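Local coordinates for protein toxin-antitoxin system antitoxin MntA family (Shewanella oneidensis MR-1, PDB 6M6U) that neutralises its cognate toxin HepT, mostly by transferring three AMP units in succession from ATP onto a tyrosine of the toxin, at residues L22-G27 with E101-K106. The protein carries 2 engineered substitutions. Residues are numbered along the deposited sequence; the frame is centred on the assembly and turned at random.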
loop_
_atom_site.group_PDB
_atom_site.type_symbol
_atom_site.label_atom_id
_atom_site.label_comp_id
_atom_site.label_asym_id
_atom_site.label_seq_id
_atom_site.Cartn_x
_atom_site.Cartn_y
_atom_site.Cartn_z
ATOM N N LEU E 22 -28.787 -3.413 -16.619
ATOM C CA LEU E 22 -28.075 -2.245 -17.117
ATOM C C LEU E 22 -26.579 -2.464 -16.966
ATOM O O LEU E 22 -26.125 -2.956 -15.931
ATOM C CB LEU E 22 -28.497 -0.970 -16.364
ATOM C CG LEU E 22 -29.938 -0.479 -16.552
ATOM C CD1 LEU E 22 -30.331 0.503 -15.458
ATOM C CD2 LEU E 22 -30.149 0.149 -17.928
ATOM N N ILE E 23 -25.821 -2.108 -18.003
ATOM C CA ILE E 23 -24.362 -2.044 -17.946
ATOM C C ILE E 23 -23.939 -0.627 -18.302
ATOM O O ILE E 23 -24.359 -0.093 -19.337
ATOM C CB ILE E 23 -23.692 -3.048 -18.905
ATOM C CG1 ILE E 23 -24.062 -4.488 -18.555
ATOM C CG2 ILE E 23 -22.182 -2.878 -18.875
ATOM C CD1 ILE E 23 -23.418 -5.507 -19.466
ATOM N N TYR E 24 -23.112 -0.022 -17.453
ATOM C CA TYR E 24 -22.527 1.284 -17.724
ATOM C C TYR E 24 -21.019 1.206 -17.611
ATOM O O TYR E 24 -20.484 0.585 -16.686
ATOM C CB TYR E 24 -22.999 2.372 -16.753
ATOM C CG TYR E 24 -24.464 2.685 -16.820
ATOM C CD1 TYR E 24 -24.975 3.498 -17.819
ATOM C CD2 TYR E 24 -25.335 2.179 -15.870
ATOM C CE1 TYR E 24 -26.319 3.787 -17.875
ATOM C CE2 TYR E 24 -26.673 2.461 -15.918
ATOM C CZ TYR E 24 -27.163 3.263 -16.922
ATOM O OH TYR E 24 -28.507 3.543 -16.963
ATOM N N LEU E 25 -20.350 1.854 -18.552
ATOM C CA LEU E 25 -18.960 2.235 -18.391
ATOM C C LEU E 25 -18.952 3.665 -17.867
ATOM O O LEU E 25 -19.687 4.516 -18.379
ATOM C CB LEU E 25 -18.225 2.128 -19.728
ATOM C CG LEU E 25 -16.707 2.248 -19.780
ATOM C CD1 LEU E 25 -16.037 1.039 -19.124
ATOM C CD2 LEU E 25 -16.271 2.400 -21.231
ATOM N N PHE E 26 -18.170 3.923 -16.822
ATOM C CA PHE E 26 -18.095 5.274 -16.279
ATOM C C PHE E 26 -16.649 5.565 -15.893
ATOM O O PHE E 26 -15.738 4.774 -16.155
ATOM C CB PHE E 26 -19.079 5.467 -15.111
ATOM C CG PHE E 26 -18.715 4.719 -13.847
ATOM C CD1 PHE E 26 -18.196 5.398 -12.752
ATOM C CD2 PHE E 26 -18.926 3.347 -13.740
ATOM C CE1 PHE E 26 -17.866 4.724 -11.580
ATOM C CE2 PHE E 26 -18.599 2.664 -12.572
ATOM C CZ PHE E 26 -18.068 3.357 -11.489
ATOM N N GLY E 27 -16.437 6.729 -15.289
ATOM C CA GLY E 27 -15.095 7.090 -14.899
ATOM C C GLY E 27 -14.227 7.447 -16.092
ATOM O O GLY E 27 -14.694 7.916 -17.135
ATOM N N GLU E 101 -33.808 5.023 -18.010
ATOM C CA GLU E 101 -34.491 6.247 -17.609
ATOM C C GLU E 101 -35.127 6.110 -16.231
ATOM O O GLU E 101 -35.108 7.067 -15.445
ATOM C CB GLU E 101 -35.522 6.626 -18.672
ATOM C CG GLU E 101 -34.865 6.959 -20.010
ATOM C CD GLU E 101 -35.846 7.047 -21.167
ATOM O OE1 GLU E 101 -35.437 7.528 -22.246
ATOM O OE2 GLU E 101 -37.018 6.640 -21.006
ATOM N N LEU E 102 -35.682 4.934 -15.918
ATOM C CA LEU E 102 -36.157 4.676 -14.561
ATOM C C LEU E 102 -35.044 4.905 -13.551
ATOM O O LEU E 102 -35.218 5.633 -12.566
ATOM C CB LEU E 102 -36.688 3.246 -14.441
ATOM C CG LEU E 102 -37.940 2.871 -15.236
ATOM C CD1 LEU E 102 -38.188 1.369 -15.151
ATOM C CD2 LEU E 102 -39.142 3.634 -14.734
ATOM N N PHE E 103 -33.877 4.302 -13.800
ATOM C CA PHE E 103 -32.751 4.432 -12.883
ATOM C C PHE E 103 -32.287 5.880 -12.771
ATOM O O PHE E 103 -32.017 6.369 -11.666
ATOM C CB PHE E 103 -31.608 3.532 -13.349
ATOM C CG PHE E 103 -30.327 3.744 -12.607
ATOM C CD1 PHE E 103 -30.225 3.407 -11.268
ATOM C CD2 PHE E 103 -29.219 4.273 -13.252
ATOM C CE1 PHE E 103 -29.046 3.592 -10.580
ATOM C CE2 PHE E 103 -28.027 4.461 -12.568
ATOM C CZ PHE E 103 -27.941 4.121 -11.231
ATOM N N ALA E 104 -32.203 6.586 -13.901
ATOM C CA ALA E 104 -31.731 7.966 -13.881
ATOM C C ALA E 104 -32.683 8.866 -13.096
ATOM O O ALA E 104 -32.250 9.665 -12.256
ATOM C CB ALA E 104 -31.550 8.474 -15.311
ATOM N N VAL E 105 -33.990 8.743 -13.352
ATOM C CA VAL E 105 -34.976 9.572 -12.658
ATOM C C VAL E 105 -34.924 9.320 -11.154
ATOM O O VAL E 105 -34.935 10.259 -10.347
ATOM C CB VAL E 105 -36.384 9.316 -13.226
ATOM C CG1 VAL E 105 -37.449 9.605 -12.171
ATOM C CG2 VAL E 105 -36.612 10.174 -14.443
ATOM N N LYS E 106 -34.872 8.046 -10.754
ATOM C CA LYS E 106 -34.743 7.723 -9.336
ATOM C C LYS E 106 -33.448 8.284 -8.756
ATOM O O LYS E 106 -33.447 8.848 -7.655
ATOM C CB LYS E 106 -34.810 6.208 -9.139
ATOM C CG LYS E 106 -34.486 5.749 -7.722
ATOM C CD LYS E 106 -34.425 4.232 -7.627
ATOM C CE LYS E 106 -33.697 3.785 -6.365
ATOM N NZ LYS E 106 -34.589 3.066 -5.409
#
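Phe-103 reaches out from helix 97-125 and packs its side chain against Leu-22 and Tyr-24 of strand 20-26. The aromatic pair does not stack: the two side chains run past each other in opposite directions, and each ring meets the other obliquely. CE2 of Tyr-24 lies 4.1 Å from CD2 of Phe-103 and equally far from CE2 of Phe-103, while the phenol oxygen OH stands 3.8 Å from Phe-103 CD2. That hydroxyl is hydrogen-bonded to Asp-100 OD1, three residues earlier on the same helix, so the end of the tyrosine is tied to the helix that its ring packs against. With CG anti to the backbone N (chi1 171°), Phe-103 extends its ring toward the sheet. Leu-22 approaches nearer the root of this side chain, its methyl CD1 touching Phe-103 CB at 3.9 Å. Strand 20-26 is a central strand of the mixed sheet in this polymerase beta-type nucleotidyltransferase, flanked by 40-46 and 91-94, and it runs into Gly-27, the first residue of the GSX(10)DXD motif. The contact thus joins the long C-terminal helix to the catalytic core, with the side chain of Tyr-24 about 9 Å from that of Glu-41, an engineered residue at a magnesium-binding position. Leu-75 touches both aromatic side chains, and helix 80-89 contributes Val-86 against Tyr-24 and Val-87 against Phe-103. While Phe-103 is buried against the sheet, Glu-101, Leu-102, Ala-104 and Val-105 pack on a chain of the HepT toxin.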